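Local coordinates for pectinesterase A (Erwinia chrysanthemi, PDB 2NTP), which removes methyl groups from the galacturonate esters of pectin by hydrolysis, the first step in the maceration and soft-rotting of plant tissue, at residues L220-S225 and L268-D273; F302-Y307 and L320-A325. One frame throughout, in Å; residues are numbered along the deposited sequence.

Contact 1 of 2, residues L220-S225 and L268-D273; sequences LVITNS and LNTSMD
Four hydrogen bonds tie two neighbouring turns of the chain together where each leaves one parallel sheet and bends toward the next. On the strand side Leu268 N gives a nearly straight bond of 2.8 Å to Ile222 O, and Asn224 N reaches Leu268 O at 3.0 Å, both nearly along the C=O axis. Past the bend Ser271 N donates to Ser225 O, from above the carbonyl plane.

Thr270 works inside the turn. With OG1 anti to its own carbonyl carbon (chi1 -72°), the hydroxyl donates to Leu268 O and accepts from Ser225 N at 3.3 Å, so Leu268 O takes two donors, Thr270 OG1 and Asn224 N. Ser225 OG likewise folds back onto Thr223 O within its own turn, and also bonds to Cys188 N in the preceding coil.

Asn224 and Asn269, both with positive phi, stack side by side with their amide planes 9° apart; Asn224 ND2 sits 3.4 Å from Asn269 CB. Asn224 OD1 bonds onward to Asn186 in the previous coil. Two waters follow the backbone, one joining Asn224 ND2 to Asn269 O, the other joining Asn269 O to Ser225 O.

The apolar share is small: Leu268 CD1 lies 3.7 Å from Thr223 CG2 and also touches Val221 CG1.

Stacking of asparagines from successive coils at a turn between parallel strands is characteristic of the right-handed parallel beta-helix to which pectinesterases belong.

Contact 2 of 2, residues F302-Y307 and L320-A325; sequences FEYKSY and LTDAQA
Tyr304 stands out from the end of its strand, CG anti to the backbone N (chi1 180°), and its ring is gripped on both faces and along the edge. Ala325 CB sits squarely over one face, 3.4 Å from the ring centroid and 1° off the normal, a well-centred CH-pi contact. The opposite face is covered from within its own segment by Lys305 CG. In the plane of the ring, Leu320 O lies against the edge at Tyr304 CD1, 3.4 Å away.

The phenol tip then fixes the far end. Tyr304 OH donates to Asp322 OD1 in a short bond of 2.6 Å; the carboxylate plane is 84° from the ring, and OD1 is met from above the carboxylate plane. Lys305 runs out extended, leaving NZ 4.3 Å from Asp322 OD1, too far for a salt bridge; a water joins the two. The nearby ammonium would be expected to help keep Asp322 ionised.

Leu320 packs beside the base of the ring. Its CD2 comes 3.7 Å from Phe302 CB, the two side chains crossing at about a right angle, while its CB and CD1 lie along Tyr304 CB. Leu320 N holds the backbones together with a straight 2.9 Å bond to Glu303 O.

Thr321 and Gln324 form a capping box: Gln324 N bonds to Thr321 OG1, and Thr321 N to Gln324 OE1. It holds the start of helix 322-325, whose first residue takes the phenol at the ring edge and whose last, Ala325, covers the face. Ala325 and Tyr304 both reach Leu268, and Leu320 reaches Val266, so the helix packs on the side-chain face of strands 264-268 and 300-304, at the sheet's outer border where 300-304 is last.

How the contacts relate
Contact 1 is the more buried of the two and joins successive coils of the beta-helix; contact 2, farther from the centre of the chain, brings the segment 320-325 onto the outermost strand. They meet through 268-273 and 302-307: Asn269 N probably bonds to Tyr304 O and Met272 N to Tyr307 O, carrying the same coil-to-coil pairing one step on, while Met272 CE packs on Glu303 and Ser306. Backbone amides and a turn hydroxyl dominate contact 1, where parallel strands repeat. In contact 2, one backbone bond remains, and an aromatic ring, a leucine and a carboxylate do most of the work.

Contact 1 of 2, residues L220-S225 and L268-D273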
loop_
_atom_site.group_PDB
_atom_site.type_symbol
_atom_site.label_atom_id
_atom_site.label_comp_id
_atom_site.label_asym_id
_atom_site.label_seq_id
_atom_site.Cartn_x
_atom_site.Cartn_y
_atom_site.Cartn_z
ATOM N N LEU A 220 6.510 8.740 1.806
ATOM C CA LEU A 220 5.353 8.613 0.919
ATOM C C LEU A 220 5.080 9.953 0.260
ATOM O O LEU A 220 4.806 10.944 0.945
ATOM C CB LEU A 220 4.126 8.127 1.696
ATOM C CG LEU A 220 4.361 6.940 2.643
ATOM C CD1 LEU A 220 3.106 6.636 3.439
ATOM C CD2 LEU A 220 4.835 5.700 1.888
ATOM N N VAL A 221 5.170 9.978 -1.069
ATOM C CA VAL A 221 4.997 11.210 -1.838
ATOM C C VAL A 221 3.879 10.995 -2.850
ATOM O O VAL A 221 3.977 10.127 -3.727
ATOM C CB VAL A 221 6.316 11.651 -2.527
ATOM C CG1 VAL A 221 6.126 12.974 -3.280
ATOM C CG2 VAL A 221 7.453 11.780 -1.495
ATOM N N ILE A 222 2.808 11.772 -2.710
ATOM C CA ILE A 222 1.616 11.610 -3.547
ATOM C C ILE A 222 1.441 12.847 -4.429
ATOM O O ILE A 222 1.279 13.958 -3.917
ATOM C CB ILE A 222 0.342 11.353 -2.687
ATOM C CG1 ILE A 222 0.447 10.020 -1.938
ATOM C CG2 ILE A 222 -0.917 11.329 -3.558
ATOM C CD1 ILE A 222 0.902 10.148 -0.496
ATOM N N THR A 223 1.484 12.651 -5.745
ATOM C CA THR A 223 1.460 13.775 -6.694
ATOM C C THR A 223 0.356 13.630 -7.737
ATOM O O THR A 223 0.096 12.527 -8.228
ATOM C CB THR A 223 2.828 13.953 -7.435
ATOM O OG1 THR A 223 3.093 12.816 -8.267
ATOM C CG2 THR A 223 3.972 14.132 -6.452
ATOM N N ASN A 224 -0.281 14.751 -8.076
ATOM C CA ASN A 224 -1.236 14.804 -9.189
ATOM C C ASN A 224 -2.295 13.711 -9.089
ATOM O O ASN A 224 -2.660 13.081 -10.084
ATOM C CB ASN A 224 -0.495 14.712 -10.530
ATOM C CG ASN A 224 0.678 15.682 -10.625
ATOM O OD1 ASN A 224 1.813 15.279 -10.914
ATOM N ND2 ASN A 224 0.415 16.957 -10.382
ATOM N N SER A 225 -2.790 13.496 -7.874
ATOM C CA SER A 225 -3.693 12.391 -7.605
ATOM C C SER A 225 -5.063 12.869 -7.143
ATOM O O SER A 225 -5.338 14.070 -7.103
ATOM C CB SER A 225 -3.059 11.448 -6.577
ATOM O OG SER A 225 -1.976 10.747 -7.164
ATOM N N LEU A 268 1.162 16.640 -3.148
ATOM C CA LEU A 268 1.338 17.769 -4.064
ATOM C C LEU A 268 0.316 17.739 -5.192
ATOM O O LEU A 268 0.111 16.698 -5.817
ATOM C CB LEU A 268 2.753 17.810 -4.644
ATOM C CG LEU A 268 3.925 17.831 -3.659
ATOM C CD1 LEU A 268 4.524 16.433 -3.557
ATOM C CD2 LEU A 268 4.976 18.833 -4.105
ATOM N N ASN A 269 -0.320 18.886 -5.440
ATOM C CA ASN A 269 -1.273 19.041 -6.550
ATOM C C ASN A 269 -2.321 17.922 -6.592
ATOM O O ASN A 269 -2.606 17.346 -7.651
ATOM C CB ASN A 269 -0.517 19.132 -7.885
ATOM C CG ASN A 269 0.469 20.295 -7.921
ATOM O OD1 ASN A 269 1.686 20.096 -8.017
ATOM N ND2 ASN A 269 -0.053 21.514 -7.837
ATOM N N THR A 270 -2.899 17.631 -5.430
ATOM C CA THR A 270 -3.810 16.504 -5.277
ATOM C C THR A 270 -5.203 16.967 -4.844
ATOM O O THR A 270 -5.333 17.812 -3.963
ATOM C CB THR A 270 -3.201 15.457 -4.306
ATOM O OG1 THR A 270 -2.120 14.798 -4.971
ATOM C CG2 THR A 270 -4.224 14.408 -3.875
ATOM N N SER A 271 -6.235 16.423 -5.485
ATOM C CA SER A 271 -7.611 16.748 -5.112
ATOM C C SER A 271 -8.031 15.942 -3.889
ATOM O O SER A 271 -7.596 14.806 -3.702
ATOM C CB SER A 271 -8.585 16.514 -6.267
ATOM O OG SER A 271 -8.694 15.149 -6.592
ATOM N N MET A 272 -8.870 16.543 -3.056
ATOM C CA MET A 272 -9.348 15.889 -1.844
ATOM C C MET A 272 -10.809 16.217 -1.644
ATOM O O MET A 272 -11.178 17.391 -1.607
ATOM C CB MET A 272 -8.558 16.370 -0.624
ATOM C CG MET A 272 -7.078 16.075 -0.671
ATOM S SD MET A 272 -6.178 16.894 0.647
ATOM C CE MET A 272 -4.529 16.304 0.279
ATOM N N ASP A 273 -11.639 15.187 -1.506
ATOM C CA ASP A 273 -13.034 15.398 -1.130
ATOM C C ASP A 273 -13.147 15.694 0.366
ATOM O O ASP A 273 -12.162 15.579 1.112
ATOM C CB ASP A 273 -13.906 14.204 -1.523
ATOM C CG ASP A 273 -15.365 14.594 -1.769
ATOM O OD1 ASP A 273 -15.760 15.762 -1.504
ATOM O OD2 ASP A 273 -16.127 13.725 -2.237
HETATM O O HOH W 1 -2.471 17.926 -10.647
HETATM O O HOH W 2 -4.726 16.039 -9.043
#

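Contact 2 of 2, residues F302-Y307 and L320-A325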
loop_
_atom_site.group_PDB
_atom_site.type_symbol
_atom_site.label_atom_id
_atom_site.label_comp_id
_atom_site.label_asym_id
_atom_site.label_seq_id
_atom_site.Cartn_x
_atom_site.Cartn_y
_atom_site.Cartn_z
ATOM N N PHE A 302 3.089 17.194 5.070
ATOM C CA PHE A 302 2.963 18.440 4.303
ATOM C C PHE A 302 2.043 18.327 3.099
ATOM O O PHE A 302 1.836 17.241 2.562
ATOM C CB PHE A 302 4.334 18.921 3.817
ATOM C CG PHE A 302 5.334 19.140 4.915
ATOM C CD1 PHE A 302 5.324 20.319 5.658
ATOM C CD2 PHE A 302 6.292 18.173 5.200
ATOM C CE1 PHE A 302 6.255 20.524 6.680
ATOM C CE2 PHE A 302 7.224 18.369 6.222
ATOM C CZ PHE A 302 7.202 19.547 6.960
ATOM N N GLU A 303 1.514 19.475 2.675
ATOM C CA GLU A 303 0.739 19.583 1.447
ATOM C C GLU A 303 1.270 20.713 0.574
ATOM O O GLU A 303 1.913 21.646 1.062
ATOM C CB GLU A 303 -0.732 19.853 1.752
ATOM C CG GLU A 303 -1.489 18.674 2.318
ATOM C CD GLU A 303 -2.850 19.086 2.824
ATOM O OE1 GLU A 303 -2.954 19.443 4.013
ATOM O OE2 GLU A 303 -3.807 19.076 2.023
ATOM N N TYR A 304 0.978 20.621 -0.716
ATOM C CA TYR A 304 1.275 21.689 -1.649
ATOM C C TYR A 304 0.149 21.753 -2.668
ATOM O O TYR A 304 -0.081 20.801 -3.406
ATOM C CB TYR A 304 2.621 21.454 -2.338
ATOM C CG TYR A 304 2.990 22.533 -3.339
ATOM C CD1 TYR A 304 3.438 23.785 -2.915
ATOM C CD2 TYR A 304 2.895 22.297 -4.710
ATOM C CE1 TYR A 304 3.783 24.774 -3.833
ATOM C CE2 TYR A 304 3.240 23.278 -5.640
ATOM C CZ TYR A 304 3.681 24.513 -5.193
ATOM O OH TYR A 304 4.018 25.485 -6.113
ATOM N N LYS A 305 -0.565 22.873 -2.664
ATOM C CA LYS A 305 -1.633 23.151 -3.626
ATOM C C LYS A 305 -2.681 22.034 -3.737
ATOM O O LYS A 305 -3.085 21.646 -4.836
ATOM C CB LYS A 305 -1.042 23.540 -4.992
ATOM C CG LYS A 305 -0.176 24.791 -4.902
ATOM C CD LYS A 305 0.238 25.324 -6.258
ATOM C CE LYS A 305 0.861 26.706 -6.101
ATOM N NZ LYS A 305 1.235 27.328 -7.405
ATOM N N SER A 306 -3.119 21.526 -2.585
ATOM C CA SER A 306 -4.271 20.640 -2.560
ATOM C C SER A 306 -5.492 21.418 -3.050
ATOM O O SER A 306 -5.546 22.645 -2.938
ATOM C CB SER A 306 -4.515 20.087 -1.157
ATOM O OG SER A 306 -3.412 19.327 -0.702
ATOM N N TYR A 307 -6.456 20.709 -3.616
ATOM C CA TYR A 307 -7.706 21.337 -4.032
ATOM C C TYR A 307 -8.879 20.396 -3.763
ATOM O O TYR A 307 -8.680 19.273 -3.296
ATOM C CB TYR A 307 -7.631 21.821 -5.492
ATOM C CG TYR A 307 -7.413 20.739 -6.524
ATOM C CD1 TYR A 307 -6.154 20.152 -6.697
ATOM C CD2 TYR A 307 -8.454 20.322 -7.347
ATOM C CE1 TYR A 307 -5.948 19.154 -7.652
ATOM C CE2 TYR A 307 -8.260 19.336 -8.311
ATOM C CZ TYR A 307 -7.006 18.755 -8.455
ATOM O OH TYR A 307 -6.819 17.766 -9.401
ATOM N N LEU A 320 3.968 23.484 1.873
ATOM C CA LEU A 320 5.276 23.703 1.266
ATOM C C LEU A 320 5.295 25.021 0.508
ATOM O O LEU A 320 4.281 25.436 -0.059
ATOM C CB LEU A 320 5.623 22.566 0.297
ATOM C CG LEU A 320 5.727 21.124 0.801
ATOM C CD1 LEU A 320 6.093 20.215 -0.361
ATOM C CD2 LEU A 320 6.745 20.989 1.931
ATOM N N THR A 321 6.456 25.672 0.499
ATOM C CA THR A 321 6.700 26.797 -0.401
ATOM C C THR A 321 6.939 26.248 -1.813
ATOM O O THR A 321 7.159 25.044 -1.986
ATOM C CB THR A 321 7.936 27.615 0.032
ATOM O OG1 THR A 321 9.104 26.790 -0.047
ATOM C CG2 THR A 321 7.780 28.140 1.462
ATOM N N ASP A 322 6.911 27.126 -2.816
ATOM C CA ASP A 322 7.238 26.739 -4.192
ATOM C C ASP A 322 8.623 26.085 -4.277
ATOM O O ASP A 322 8.790 25.044 -4.918
ATOM C CB ASP A 322 7.185 27.952 -5.129
ATOM C CG ASP A 322 5.779 28.513 -5.298
ATOM O OD1 ASP A 322 4.787 27.771 -5.097
ATOM O OD2 ASP A 322 5.667 29.711 -5.643
ATOM N N ALA A 323 9.605 26.700 -3.620
ATOM C CA ALA A 323 10.972 26.177 -3.570
ATOM C C ALA A 323 11.036 24.783 -2.946
ATOM O O ALA A 323 11.741 23.906 -3.453
ATOM C CB ALA A 323 11.885 27.143 -2.819
ATOM N N GLN A 324 10.295 24.584 -1.855
ATOM C CA GLN A 324 10.244 23.289 -1.176
ATOM C C GLN A 324 9.557 22.228 -2.034
ATOM O O GLN A 324 9.982 21.072 -2.052
ATOM C CB GLN A 324 9.537 23.408 0.173
ATOM C CG GLN A 324 10.382 24.041 1.274
ATOM C CD GLN A 324 9.584 24.323 2.536
ATOM O OE1 GLN A 324 8.379 24.577 2.485
ATOM N NE2 GLN A 324 10.259 24.283 3.683
ATOM N N ALA A 325 8.506 22.634 -2.749
ATOM C CA ALA A 325 7.776 21.741 -3.657
ATOM C C ALA A 325 8.654 21.192 -4.783
ATOM O O ALA A 325 8.451 20.066 -5.237
ATOM C CB ALA A 325 6.561 22.443 -4.231
HETATM O O HOH W 3 2.343 29.779 -6.002
#